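Local atomic coordinates of putative isochorismatase (Burkholderia xenovorans, PDB entry 3OQP), a protein that probably acts as a hydrolase of the isochorismatase and nicotinamidase-related family, although its natural substrate is not established. Residues A136-H141 / L192-I197; P5-I10 / I109-V114; N16-G21 / P63-G68; V11-N16 / V52-F57; D142-V147 / E160-F165. All coordinates share one frame; numbering follows the deposited sequence.

Contact 1: residues A136-H141 / L192-I197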
# COMPACT_ATOMS: atom_id res chain seq x y z
N ALA A 136 -6.14 -0.44 -14.91
CA ALA A 136 -5.42 -1.68 -14.67
C ALA A 136 -3.98 -1.31 -14.40
O ALA A 136 -3.50 -0.28 -14.92
CB ALA A 136 -5.55 -2.57 -15.88
N VAL A 137 -3.28 -2.11 -13.61
CA VAL A 137 -1.91 -1.80 -13.25
C VAL A 137 -1.07 -3.05 -13.45
O VAL A 137 -1.53 -4.20 -13.22
CB VAL A 137 -1.79 -1.39 -11.78
CG1 VAL A 137 -0.29 -1.16 -11.39
CG2 VAL A 137 -2.62 -0.13 -11.53
N GLU A 138 0.15 -2.87 -13.94
CA GLU A 138 1.16 -3.91 -14.03
C GLU A 138 2.36 -3.45 -13.19
O GLU A 138 2.65 -2.24 -13.07
CB GLU A 138 1.58 -4.10 -15.49
CG GLU A 138 0.39 -4.57 -16.34
CD GLU A 138 0.64 -4.60 -17.82
OE1 GLU A 138 1.43 -3.77 -18.32
OE2 GLU A 138 -0.01 -5.43 -18.50
N PHE A 139 3.06 -4.41 -12.59
CA PHE A 139 4.23 -4.12 -11.72
C PHE A 139 5.35 -5.05 -12.12
O PHE A 139 5.16 -6.29 -12.10
CB PHE A 139 3.84 -4.35 -10.25
CG PHE A 139 4.95 -4.19 -9.26
CD1 PHE A 139 5.36 -2.95 -8.84
CD2 PHE A 139 5.57 -5.30 -8.72
CE1 PHE A 139 6.36 -2.86 -7.91
CE2 PHE A 139 6.60 -5.13 -7.76
CZ PHE A 139 6.99 -3.92 -7.41
N LEU A 140 6.48 -4.48 -12.55
CA LEU A 140 7.61 -5.25 -13.00
C LEU A 140 8.53 -5.55 -11.81
O LEU A 140 9.28 -4.67 -11.34
CB LEU A 140 8.34 -4.55 -14.16
CG LEU A 140 7.41 -4.23 -15.33
CD1 LEU A 140 8.20 -3.72 -16.55
CD2 LEU A 140 6.43 -5.36 -15.69
N HIS A 141 8.47 -6.80 -11.31
CA HIS A 141 9.07 -7.14 -10.02
C HIS A 141 10.61 -7.06 -10.08
O HIS A 141 11.26 -7.05 -9.04
CB HIS A 141 8.60 -8.48 -9.50
CG HIS A 141 8.99 -9.60 -10.37
ND1 HIS A 141 10.29 -10.01 -10.48
CD2 HIS A 141 8.25 -10.38 -11.18
CE1 HIS A 141 10.31 -11.08 -11.27
NE2 HIS A 141 9.09 -11.29 -11.74
N LEU A 192 -1.38 -9.01 -19.04
CA LEU A 192 -0.67 -9.89 -18.14
C LEU A 192 -1.69 -10.42 -17.12
O LEU A 192 -2.68 -9.78 -16.85
CB LEU A 192 0.48 -9.10 -17.45
CG LEU A 192 1.68 -8.82 -18.34
CD1 LEU A 192 2.57 -7.84 -17.65
CD2 LEU A 192 2.47 -10.09 -18.72
N ALA A 193 -1.39 -11.57 -16.54
CA ALA A 193 -2.28 -12.25 -15.61
C ALA A 193 -2.32 -11.63 -14.21
O ALA A 193 -1.27 -11.35 -13.65
CB ALA A 193 -1.84 -13.72 -15.48
N ARG A 194 -3.53 -11.44 -13.69
CA ARG A 194 -3.79 -10.94 -12.34
C ARG A 194 -4.30 -12.06 -11.46
O ARG A 194 -5.13 -12.88 -11.90
CB ARG A 194 -4.81 -9.80 -12.37
CG ARG A 194 -4.21 -8.60 -13.02
CD ARG A 194 -5.15 -7.40 -13.28
NE ARG A 194 -4.34 -6.29 -13.82
CZ ARG A 194 -3.89 -6.26 -15.07
NH1 ARG A 194 -4.14 -7.24 -15.95
NH2 ARG A 194 -3.10 -5.31 -15.45
N GLY A 195 -3.84 -12.10 -10.21
CA GLY A 195 -4.34 -13.03 -9.24
C GLY A 195 -5.57 -12.50 -8.52
O GLY A 195 -6.13 -11.43 -8.85
N ASN A 196 -5.96 -13.18 -7.47
CA ASN A 196 -7.10 -12.77 -6.68
C ASN A 196 -6.94 -13.28 -5.26
O ASN A 196 -6.13 -14.15 -4.97
CB ASN A 196 -8.44 -13.16 -7.30
CG ASN A 196 -8.65 -14.65 -7.32
OD1 ASN A 196 -9.13 -15.21 -6.33
ND2 ASN A 196 -8.29 -15.29 -8.42
N ILE A 197 -7.64 -12.66 -4.33
CA ILE A 197 -7.40 -12.90 -2.91
C ILE A 197 -7.78 -14.28 -2.48
O ILE A 197 -7.05 -14.92 -1.74
CB ILE A 197 -8.19 -11.82 -2.09
CG1 ILE A 197 -7.47 -10.48 -2.23
CG2 ILE A 197 -8.27 -12.14 -0.60
CD1 ILE A 197 -8.20 -9.24 -1.63
O HOH W 1 -4.76 -3.90 -11.88
O HOH W 2 -2.39 -6.35 -18.18
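The guanidinium of Arg194 is met on one face by the methyl of Ala136, whose CB lies 3.7 Å from Arg194 NH2, and at its edge by Val137 O and a water. The carboxylate of Glu138 is turned almost parallel to it, the planes 14° apart, but Glu138 OE2 remains 4.3 Å from Arg194 NH2, beyond salt-bridge range. One direct hydrogen bond joins the segments: Arg194 NH2 donates to Val137 O over 2.9 Å, bent to 142° at the hydrogen and arriving from above the carbonyl plane. Two waters extend this grip. One accepts from both Val137 N and Arg194 NE. The other, in the guanidinium plane, donates to Glu138 OE2 at 2.6 Å and accepts from Leu192 N and Arg194 NH1, so it bridges the two charged groups and probably relays part of their attraction. An arginine suits the site because its long chain, extended from CG to NE, brings several donors back to a strand from an exposed loop. Leu192 crosses Glu138 at about a right angle and lays CD1 3.6 Å from Glu138 OE2. That carboxylate is held chiefly by the protein interior, through Thr113 and a salt bridge to Arg7. Strand 136-140 runs between strands 111-115 and 175-177, helix 124-132 packs against Val137, and Leu192 and Arg194 pack on Ala175 before helix 197-208 begins at Ile197.

Contact 2: residues P5-I10 / I109-V114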
# COMPACT_ATOMS: atom_id res chain seq x y z
N PRO A 5 -4.33 -4.09 -24.56
CA PRO A 5 -3.95 -3.07 -23.53
C PRO A 5 -3.31 -1.86 -24.14
O PRO A 5 -2.51 -1.95 -25.07
CB PRO A 5 -2.92 -3.81 -22.66
CG PRO A 5 -3.28 -5.23 -22.86
CD PRO A 5 -3.71 -5.38 -24.29
N ARG A 6 -3.67 -0.68 -23.62
CA ARG A 6 -3.07 0.61 -23.99
C ARG A 6 -2.27 1.09 -22.78
O ARG A 6 -2.83 1.59 -21.81
CB ARG A 6 -4.13 1.56 -24.44
CG ARG A 6 -3.64 2.99 -24.64
CD ARG A 6 -2.42 3.16 -25.50
NE ARG A 6 -2.31 4.58 -25.83
CZ ARG A 6 -1.34 5.11 -26.54
NH1 ARG A 6 -0.33 4.33 -26.98
NH2 ARG A 6 -1.34 6.44 -26.72
N ARG A 7 -0.99 0.76 -22.80
CA ARG A 7 -0.09 0.86 -21.68
C ARG A 7 0.66 2.20 -21.71
O ARG A 7 1.01 2.70 -22.78
CB ARG A 7 0.94 -0.30 -21.63
CG ARG A 7 0.35 -1.65 -21.41
CD ARG A 7 1.23 -2.80 -21.86
NE ARG A 7 0.88 -4.06 -21.26
CZ ARG A 7 0.53 -5.20 -21.87
NH1 ARG A 7 0.49 -5.31 -23.19
NH2 ARG A 7 0.34 -6.30 -21.15
N ALA A 8 0.95 2.70 -20.53
CA ALA A 8 1.97 3.73 -20.33
C ALA A 8 2.98 3.08 -19.35
O ALA A 8 2.58 2.52 -18.35
CB ALA A 8 1.42 5.09 -19.77
N LEU A 9 4.25 3.28 -19.61
CA LEU A 9 5.29 2.88 -18.68
C LEU A 9 5.66 4.09 -17.80
O LEU A 9 6.10 5.12 -18.31
CB LEU A 9 6.53 2.43 -19.47
CG LEU A 9 7.71 1.99 -18.61
CD1 LEU A 9 7.38 0.69 -17.89
CD2 LEU A 9 8.99 1.89 -19.48
N ILE A 10 5.51 3.94 -16.48
CA ILE A 10 5.93 5.03 -15.56
C ILE A 10 7.17 4.57 -14.81
O ILE A 10 7.23 3.39 -14.38
CB ILE A 10 4.77 5.38 -14.62
CG1 ILE A 10 5.08 6.68 -13.87
CG2 ILE A 10 4.39 4.26 -13.67
CD1 ILE A 10 3.85 7.30 -13.20
N ILE A 109 -4.97 5.76 -22.01
CA ILE A 109 -4.30 4.71 -21.24
C ILE A 109 -5.28 3.95 -20.37
O ILE A 109 -6.04 4.57 -19.60
CB ILE A 109 -3.19 5.32 -20.37
CG1 ILE A 109 -2.17 6.07 -21.24
CG2 ILE A 109 -2.54 4.24 -19.44
CD1 ILE A 109 -1.50 5.28 -22.36
N ASP A 110 -5.28 2.61 -20.47
CA ASP A 110 -6.12 1.78 -19.63
C ASP A 110 -5.28 0.95 -18.67
O ASP A 110 -5.85 0.32 -17.75
CB ASP A 110 -7.13 0.92 -20.42
CG ASP A 110 -6.52 -0.13 -21.32
OD1 ASP A 110 -5.31 -0.42 -21.25
OD2 ASP A 110 -7.32 -0.68 -22.13
N THR A 111 -3.95 0.96 -18.84
CA THR A 111 -3.03 0.07 -18.12
C THR A 111 -1.76 0.83 -17.80
O THR A 111 -1.11 1.34 -18.71
CB THR A 111 -2.68 -1.18 -18.96
OG1 THR A 111 -3.88 -1.82 -19.36
CG2 THR A 111 -1.85 -2.20 -18.19
N LEU A 112 -1.43 0.93 -16.49
CA LEU A 112 -0.24 1.66 -16.08
C LEU A 112 0.79 0.64 -15.65
O LEU A 112 0.52 -0.16 -14.75
CB LEU A 112 -0.56 2.58 -14.91
CG LEU A 112 0.56 3.45 -14.39
CD1 LEU A 112 1.02 4.53 -15.43
CD2 LEU A 112 0.16 4.09 -13.05
N THR A 113 1.93 0.61 -16.34
CA THR A 113 3.00 -0.35 -16.04
C THR A 113 4.06 0.38 -15.17
O THR A 113 4.68 1.38 -15.57
CB THR A 113 3.68 -0.84 -17.31
OG1 THR A 113 2.69 -1.35 -18.21
CG2 THR A 113 4.70 -1.99 -17.01
N VAL A 114 4.26 -0.12 -13.95
CA VAL A 114 5.07 0.55 -12.93
C VAL A 114 6.45 -0.09 -12.83
O VAL A 114 6.62 -1.33 -12.68
CB VAL A 114 4.37 0.47 -11.58
CG1 VAL A 114 5.24 1.02 -10.44
CG2 VAL A 114 3.06 1.25 -11.67
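Ile10 sets CG1 anti to its backbone N (chi1 -168°), which puts CG2 in the crowded position between N and the carbonyl carbon, and Leu112 likewise has CG anti to N (chi1 -178°); Ile10 CG2 and Leu112 CD1 thus meet at 3.8 Å. The two segments are adjacent parallel strands at the centre of the six-stranded alpha/beta sheet of the isochorismatase-like fold. Ala8 N, Thr113 N and Ile10 N bond in turn to Thr111 O, Ala8 O and Thr113 O, the last two bonds 2.8 Å long and all three nearly along the C=O axes. Ala8, Ile10, Leu112 and Val114 share one face, where helix 100-105 packs on the first three. There a small alanine lets Ile109 fold its CD1 in to 3.9 Å from Ala8 CB. On the other face Arg7 and Thr111 lie side by side, pointing the same way. The aliphatic stem of Arg7 fills space beside the threonine, and Pro5 CB rests over one face of a guanidinium that reaches on to Glu138 and Thr190. Just ahead of the strands a carboxylate ties the segments together: Asp110 OD1, met from above its plane, accepts both Arg6 N at 2.9 Å and Thr111 OG1 at 2.8 Å.

Contact 3: residues N16-G21 / P63-G68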
# COMPACT_ATOMS: atom_id res chain seq x y z
N ASN A 16 19.70 9.09 -8.16
CA ASN A 16 20.97 8.65 -7.64
C ASN A 16 20.97 8.30 -6.18
O ASN A 16 21.75 7.42 -5.78
CB ASN A 16 22.05 9.72 -7.87
CG ASN A 16 22.39 9.90 -9.32
OD1 ASN A 16 22.37 8.92 -10.08
ND2 ASN A 16 22.73 11.14 -9.73
N GLU A 17 20.06 8.85 -5.38
CA GLU A 17 19.97 8.60 -3.97
C GLU A 17 19.85 7.11 -3.69
O GLU A 17 20.35 6.61 -2.67
CB GLU A 17 18.73 9.29 -3.34
CG GLU A 17 18.82 9.49 -1.89
CD GLU A 17 19.83 10.61 -1.58
OE1 GLU A 17 19.47 11.83 -1.71
OE2 GLU A 17 20.99 10.26 -1.20
N TYR A 18 19.12 6.40 -4.57
CA TYR A 18 18.87 4.99 -4.47
C TYR A 18 20.05 4.09 -4.89
O TYR A 18 20.05 2.87 -4.62
CB TYR A 18 17.65 4.58 -5.30
CG TYR A 18 16.34 5.05 -4.70
CD1 TYR A 18 15.97 4.66 -3.44
CD2 TYR A 18 15.48 5.93 -5.40
CE1 TYR A 18 14.75 5.06 -2.87
CE2 TYR A 18 14.22 6.25 -4.86
CZ TYR A 18 13.90 5.89 -3.58
OH TYR A 18 12.69 6.22 -3.04
N VAL A 19 21.04 4.65 -5.54
CA VAL A 19 22.12 3.91 -6.15
C VAL A 19 23.44 4.25 -5.50
O VAL A 19 24.04 3.44 -4.81
CB VAL A 19 22.12 4.14 -7.67
CG1 VAL A 19 23.16 3.23 -8.33
CG2 VAL A 19 20.74 3.89 -8.30
N THR A 20 23.87 5.48 -5.69
CA THR A 20 25.14 5.98 -5.13
C THR A 20 24.96 6.77 -3.86
O THR A 20 25.95 7.09 -3.19
CB THR A 20 25.85 6.84 -6.17
OG1 THR A 20 25.01 7.92 -6.56
CG2 THR A 20 26.27 5.96 -7.41
N GLY A 21 23.71 7.09 -3.49
CA GLY A 21 23.43 7.93 -2.36
C GLY A 21 23.09 7.22 -1.08
O GLY A 21 23.56 6.08 -0.83
N PRO A 63 17.98 15.54 4.15
CA PRO A 63 18.99 14.49 4.10
C PRO A 63 18.93 13.58 2.86
O PRO A 63 19.96 12.99 2.50
CB PRO A 63 18.72 13.70 5.38
CG PRO A 63 17.97 14.64 6.24
CD PRO A 63 17.15 15.42 5.36
N LEU A 64 17.75 13.53 2.23
CA LEU A 64 17.52 12.69 1.05
C LEU A 64 16.72 13.44 0.00
O LEU A 64 15.81 14.21 0.33
CB LEU A 64 16.77 11.40 1.43
CG LEU A 64 17.39 10.40 2.43
CD1 LEU A 64 16.34 9.35 2.80
CD2 LEU A 64 18.63 9.69 1.91
N PHE A 65 17.05 13.22 -1.26
CA PHE A 65 16.32 13.82 -2.39
C PHE A 65 16.32 15.33 -2.37
O PHE A 65 15.44 15.96 -2.89
CB PHE A 65 14.87 13.23 -2.49
CG PHE A 65 14.86 11.76 -2.60
CD1 PHE A 65 15.09 11.19 -3.80
CD2 PHE A 65 14.67 11.00 -1.49
CE1 PHE A 65 15.11 9.79 -3.90
CE2 PHE A 65 14.72 9.62 -1.57
CZ PHE A 65 14.93 9.03 -2.78
N ALA A 66 17.36 15.92 -1.79
CA ALA A 66 17.36 17.38 -1.65
C ALA A 66 17.55 18.06 -2.98
O ALA A 66 18.46 17.75 -3.73
CB ALA A 66 18.47 17.81 -0.73
N ARG A 67 16.66 18.99 -3.28
CA ARG A 67 16.83 19.87 -4.44
C ARG A 67 18.27 20.37 -4.60
O ARG A 67 18.90 20.86 -3.64
CB ARG A 67 15.89 21.06 -4.33
CG ARG A 67 14.50 20.76 -4.86
CD ARG A 67 13.57 21.96 -4.74
NE ARG A 67 12.17 21.52 -4.80
CZ ARG A 67 11.52 21.16 -5.90
NH1 ARG A 67 12.14 21.17 -7.08
NH2 ARG A 67 10.24 20.79 -5.83
N GLY A 68 18.81 20.23 -5.80
CA GLY A 68 20.17 20.74 -6.06
C GLY A 68 21.29 19.77 -5.75
O GLY A 68 22.45 20.03 -6.05
O HOH W 3 20.06 14.42 -1.30
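Phe65 is wedged between Glu17, over its face, and Tyr18, at its edge. Glu17 CB lies over one face of the Phe65 ring, toward its rim, 4.0 Å from the centroid in a CH-pi contact. Phe65 CZ stands over the tyrosine face, 3.4 Å from Tyr18 CZ, with the two planes inclined at 59°. Glu17 bends at chi2 (72°), bringing its carboxylate back to the loop backbone, its plane 82° from that of the phenylalanine. Glu17 OE1 then accepts Phe65 N at 2.8 Å on its anti lone pair, in a nearly straight bond. A water donates to the same oxygen and takes the N-H of Ala66, while Glu17 OE2 receives Asp22 N. Glutamate therefore serves both as an apolar stem on the ring and as an acceptor for the loop amides. Leu64 crosses it at about a right angle, CD2 3.8 Å from Glu17 CD, and also packs on Tyr198 of the second subunit. A tetraethylene glycol, probably from the crystallisation liquor, lies near Phe65, consistent with a pocket wall formed by the loops after strands 7-12 and 51-56, at the C-terminal end of the parallel strands, where alpha/beta folds of this kind place their active site.

Contact 4: residues V11-N16 / V52-F57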
# COMPACT_ATOMS: atom_id res chain seq x y z
N VAL A 11 8.18 5.40 -14.82
CA VAL A 11 9.49 5.12 -14.27
C VAL A 11 9.65 5.98 -13.06
O VAL A 11 9.87 7.22 -13.18
CB VAL A 11 10.57 5.45 -15.34
CG1 VAL A 11 11.93 5.08 -14.82
CG2 VAL A 11 10.26 4.62 -16.62
N ILE A 12 9.44 5.46 -11.85
CA ILE A 12 9.26 6.24 -10.63
C ILE A 12 10.57 6.41 -9.89
O ILE A 12 11.21 5.44 -9.43
CB ILE A 12 8.21 5.58 -9.70
CG1 ILE A 12 6.86 5.50 -10.43
CG2 ILE A 12 8.08 6.41 -8.44
CD1 ILE A 12 5.73 4.87 -9.64
N ASP A 13 10.98 7.66 -9.76
CA ASP A 13 12.06 8.08 -8.86
C ASP A 13 13.35 7.29 -9.03
O ASP A 13 14.01 6.92 -8.05
CB ASP A 13 11.61 8.06 -7.41
CG ASP A 13 10.41 8.96 -7.12
OD1 ASP A 13 9.94 9.69 -8.02
OD2 ASP A 13 9.92 8.93 -5.95
N VAL A 14 13.79 7.13 -10.28
CA VAL A 14 15.03 6.48 -10.57
C VAL A 14 16.15 7.48 -10.51
O VAL A 14 16.64 7.99 -11.53
CB VAL A 14 14.92 5.59 -11.87
CG1 VAL A 14 16.30 4.92 -12.19
CG2 VAL A 14 13.80 4.52 -11.79
N GLN A 15 16.52 7.74 -9.26
CA GLN A 15 17.41 8.81 -8.86
C GLN A 15 18.62 8.31 -8.12
O GLN A 15 18.64 7.18 -7.57
CB GLN A 15 16.58 9.75 -7.97
CG GLN A 15 15.55 10.58 -8.74
CD GLN A 15 14.50 11.24 -7.87
OE1 GLN A 15 13.40 10.74 -7.68
NE2 GLN A 15 14.84 12.41 -7.35
N ASN A 16 19.70 9.09 -8.16
CA ASN A 16 20.97 8.65 -7.64
C ASN A 16 20.97 8.30 -6.18
O ASN A 16 21.75 7.42 -5.78
CB ASN A 16 22.05 9.72 -7.87
CG ASN A 16 22.39 9.90 -9.32
OD1 ASN A 16 22.37 8.92 -10.08
ND2 ASN A 16 22.73 11.14 -9.73
N VAL A 52 6.71 7.77 -19.02
CA VAL A 52 6.53 8.90 -18.08
C VAL A 52 7.59 8.81 -17.01
O VAL A 52 7.71 7.73 -16.37
CB VAL A 52 5.15 8.83 -17.39
CG1 VAL A 52 4.99 9.99 -16.38
CG2 VAL A 52 4.02 8.76 -18.41
N ILE A 53 8.41 9.82 -16.84
CA ILE A 53 9.41 9.88 -15.80
C ILE A 53 8.88 10.69 -14.62
O ILE A 53 8.35 11.78 -14.79
CB ILE A 53 10.69 10.57 -16.35
CG1 ILE A 53 11.26 9.81 -17.54
CG2 ILE A 53 11.75 10.81 -15.27
CD1 ILE A 53 11.53 8.39 -17.32
N VAL A 54 9.09 10.18 -13.42
CA VAL A 54 8.71 10.82 -12.16
C VAL A 54 10.00 11.11 -11.39
O VAL A 54 10.84 10.19 -11.27
CB VAL A 54 7.79 9.95 -11.33
CG1 VAL A 54 7.38 10.66 -10.03
CG2 VAL A 54 6.56 9.50 -12.19
N GLN A 55 10.13 12.32 -10.85
CA GLN A 55 11.26 12.71 -10.03
C GLN A 55 10.73 13.26 -8.71
O GLN A 55 9.89 14.18 -8.71
CB GLN A 55 12.11 13.74 -10.80
CG GLN A 55 13.41 14.12 -10.12
CD GLN A 55 14.29 15.04 -10.98
OE1 GLN A 55 13.84 15.62 -11.97
NE2 GLN A 55 15.57 15.05 -10.68
N ASN A 56 11.29 12.78 -7.61
CA ASN A 56 10.86 13.11 -6.27
C ASN A 56 11.83 14.14 -5.66
O ASN A 56 13.04 13.88 -5.65
CB ASN A 56 10.82 11.85 -5.40
CG ASN A 56 10.32 12.10 -4.01
OD1 ASN A 56 9.11 12.09 -3.80
ND2 ASN A 56 11.25 12.35 -3.04
N PHE A 57 11.31 15.27 -5.17
CA PHE A 57 12.16 16.21 -4.48
C PHE A 57 11.70 16.48 -3.06
O PHE A 57 10.52 16.56 -2.77
CB PHE A 57 12.11 17.54 -5.22
CG PHE A 57 12.82 17.53 -6.54
CD1 PHE A 57 14.22 17.44 -6.60
CD2 PHE A 57 12.13 17.74 -7.71
CE1 PHE A 57 14.87 17.49 -7.82
CE2 PHE A 57 12.80 17.79 -8.94
CZ PHE A 57 14.15 17.65 -8.97
O HOH W 4 12.47 8.35 -12.67
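At its start this contact is close-fitting parallel sheet, the pairing of strands 7-12 and 51-56 in a beta-alpha-beta unit connected through helix 30-47. Val11 N bonds to Val52 O at 2.8 Å, and Val54 N returns a bond to Val11 O. Branched side chains suit such buried strands: Val11 and Ile53 lie side by side, Val11 CB 3.7 Å from Ile53 CD1, with helix 76-79 on both and helix 30-47 on Val11. Buried Asp13 is another tight spot, its OD2 3.1 Å from Asn56 CB. Beyond Ile12 the pairing loosens. Asp13 takes a left-handed backbone conformation, its N reaches Val54 O from well above the carbonyl plane, and the chain turns away through an inverse gamma turn at Val14. A water bridges the parting strands, donating to Val11 O and Val54 O and accepting Val14 N. The extended Gln15 side chain replaces the departed strand: OE1 accepts Asn56 N, and NE2 meets Asn56 O at 2.9 Å on a lone pair, in a bond straight to 178°; NE2 also serves Ala72 O. On its partly exposed side Asn56 OD1 makes a weak hydrogen bond to a bound tetraethylene glycol. Lys89 makes a salt bridge to Asp13 OD2 and a hydrogen bond to Asn56 OD1, which would favour an ionised carboxylate, consistent with the family's Asp-Lys-Cys triad and with Cys122, here 3-sulfinoalanine, as its third member.

Contact 5: residues D142-V147 / E160-F165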
# COMPACT_ATOMS: atom_id res chain seq x y z
N ASP A 142 11.18 -7.07 -11.27
CA ASP A 142 12.63 -7.07 -11.45
C ASP A 142 13.16 -5.72 -11.93
O ASP A 142 14.35 -5.57 -12.22
CB ASP A 142 13.02 -8.24 -12.36
CG ASP A 142 12.44 -8.12 -13.75
OD1 ASP A 142 11.78 -7.15 -14.06
OD2 ASP A 142 12.63 -9.12 -14.50
N ALA A 143 12.26 -4.70 -11.98
CA ALA A 143 12.56 -3.33 -12.37
C ALA A 143 12.12 -2.35 -11.31
O ALA A 143 11.92 -1.17 -11.60
CB ALA A 143 11.95 -3.04 -13.72
N THR A 144 12.08 -2.84 -10.09
CA THR A 144 11.63 -2.15 -8.90
C THR A 144 12.53 -2.55 -7.72
O THR A 144 13.48 -3.28 -7.91
CB THR A 144 10.17 -2.43 -8.63
OG1 THR A 144 9.96 -3.85 -8.58
CG2 THR A 144 9.28 -1.85 -9.75
N GLY A 145 12.23 -2.14 -6.50
CA GLY A 145 13.00 -2.62 -5.35
C GLY A 145 12.76 -1.87 -4.06
O GLY A 145 12.11 -0.79 -4.06
N SER A 146 13.32 -2.45 -3.00
CA SER A 146 13.15 -1.99 -1.63
C SER A 146 14.47 -1.86 -0.90
O SER A 146 15.53 -2.22 -1.43
CB SER A 146 12.22 -2.94 -0.83
OG SER A 146 10.90 -2.98 -1.37
N VAL A 147 14.37 -1.29 0.29
CA VAL A 147 15.48 -1.09 1.24
C VAL A 147 14.99 -1.77 2.53
O VAL A 147 13.80 -1.94 2.73
CB VAL A 147 15.77 0.41 1.52
CG1 VAL A 147 16.02 1.13 0.19
CG2 VAL A 147 14.67 1.10 2.33
N GLU A 160 12.21 -9.19 2.23
CA GLU A 160 10.90 -9.48 2.80
C GLU A 160 9.90 -8.40 2.33
O GLU A 160 8.77 -8.69 1.96
CB GLU A 160 10.91 -9.50 4.33
CG GLU A 160 11.50 -10.68 4.98
CD GLU A 160 11.57 -10.55 6.49
OE1 GLU A 160 11.96 -9.45 6.99
OE2 GLU A 160 11.28 -11.56 7.17
N ILE A 161 10.32 -7.14 2.38
CA ILE A 161 9.43 -6.04 1.97
C ILE A 161 9.03 -6.22 0.49
O ILE A 161 7.87 -6.11 0.14
CB ILE A 161 10.03 -4.66 2.25
CG1 ILE A 161 10.23 -4.48 3.75
CG2 ILE A 161 9.14 -3.54 1.62
CD1 ILE A 161 10.92 -3.22 4.17
N HIS A 162 10.00 -6.39 -0.39
CA HIS A 162 9.75 -6.49 -1.79
C HIS A 162 8.90 -7.68 -2.15
O HIS A 162 7.98 -7.59 -2.95
CB HIS A 162 11.06 -6.49 -2.58
CG HIS A 162 10.90 -6.54 -4.06
ND1 HIS A 162 10.56 -5.44 -4.82
CD2 HIS A 162 11.05 -7.57 -4.91
CE1 HIS A 162 10.54 -5.81 -6.09
NE2 HIS A 162 10.84 -7.09 -6.17
N ARG A 163 9.20 -8.81 -1.52
CA ARG A 163 8.41 -10.02 -1.72
C ARG A 163 6.97 -9.87 -1.24
O ARG A 163 6.01 -10.25 -1.96
CB ARG A 163 9.07 -11.24 -1.10
CG ARG A 163 8.26 -12.51 -1.19
CD ARG A 163 8.99 -13.83 -0.91
NE ARG A 163 9.81 -13.68 0.29
CZ ARG A 163 9.37 -13.80 1.54
NH1 ARG A 163 8.15 -14.19 1.81
NH2 ARG A 163 10.20 -13.55 2.55
N VAL A 164 6.80 -9.44 -0.01
CA VAL A 164 5.48 -9.20 0.53
C VAL A 164 4.67 -8.33 -0.42
O VAL A 164 3.55 -8.60 -0.73
CB VAL A 164 5.51 -8.69 1.98
CG1 VAL A 164 4.19 -7.98 2.32
CG2 VAL A 164 5.78 -9.83 2.96
N PHE A 165 5.23 -7.18 -0.81
CA PHE A 165 4.51 -6.28 -1.67
C PHE A 165 4.23 -6.91 -3.03
O PHE A 165 3.12 -6.76 -3.55
CB PHE A 165 5.20 -4.88 -1.78
CG PHE A 165 4.77 -3.93 -0.71
CD1 PHE A 165 5.27 -4.02 0.56
CD2 PHE A 165 3.82 -2.95 -1.01
CE1 PHE A 165 4.85 -3.17 1.54
CE2 PHE A 165 3.42 -2.09 -0.04
CZ PHE A 165 3.93 -2.21 1.23
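Polar edges come first. The ring of His162, with CG anti to the backbone N (chi1 -178°), extends from its helix toward the chain at Thr144 and Gly145. Thr144 OG1 lies in the ring plane at the edge, 3.2 Å from His162 CE1, so the electropositive carbon between the two nitrogens faces an oxygen. The hydroxyl itself is bound to Leu140 O. Both ring nitrogens are engaged, ND1 with Thr119 OG1 and NE2 with His141 O. A carbonyl can only accept, so NE2 should carry a proton, and the ring is fixed in rotation at both nitrogens; histidine suits this buried spot because it offers two polar atoms on either side of CE1. Ser146 OG, bonded to His120 ND1, also lies near the ring plane, 3.7 Å from His162 CB. Helix 158-173 forms part of the crossover between the parallel strands 136-140 and 175-177, and the segment 142-147 begins the excursion that leads through a small antiparallel pair, 149-151 with 154-156, to that helix. Van der Waals packing puts the Ile161 methyls against oxygens: CG2 lies 3.5 Å from Ser146 OG and CD1 3.5 Å from Val147 O, a buried carbonyl without a polar partner. Backbone shape makes the third kind: Gly145, almost fully stretched at phi 167°, has angles that a CB would jam against the preceding carbonyl, and its CA approaches His162 ND1 at 3.8 Å. On other sides of the helix, Arg163 forms a salt bridge with Glu160 of the second subunit and Phe165 stacks on Phe165 of that subunit.

Overall arrangement
Contacts 2 and 4 form the core: both use strand 7-12, paired with 111-115 in one and 51-56 in the other, and both rely on backbone hydrogen bonds flanked by largely apolar side chains. Contact 1, the partly exposed one, reaches the same sheet two strands from 7-12, where a loop arginine and waters do the work. Contact 3 shares Asn16 with contact 4 and lies farther out, yet is buried, exchanging sheet pairing for aromatic and carboxylate packing between loops; its centre is about 30 Å from that of contact 1. Contact 5 follows strand 136-140 directly and is buried, yet depends on hydroxyls and a histidine. Contacts 3 and 5 both touch the second subunit.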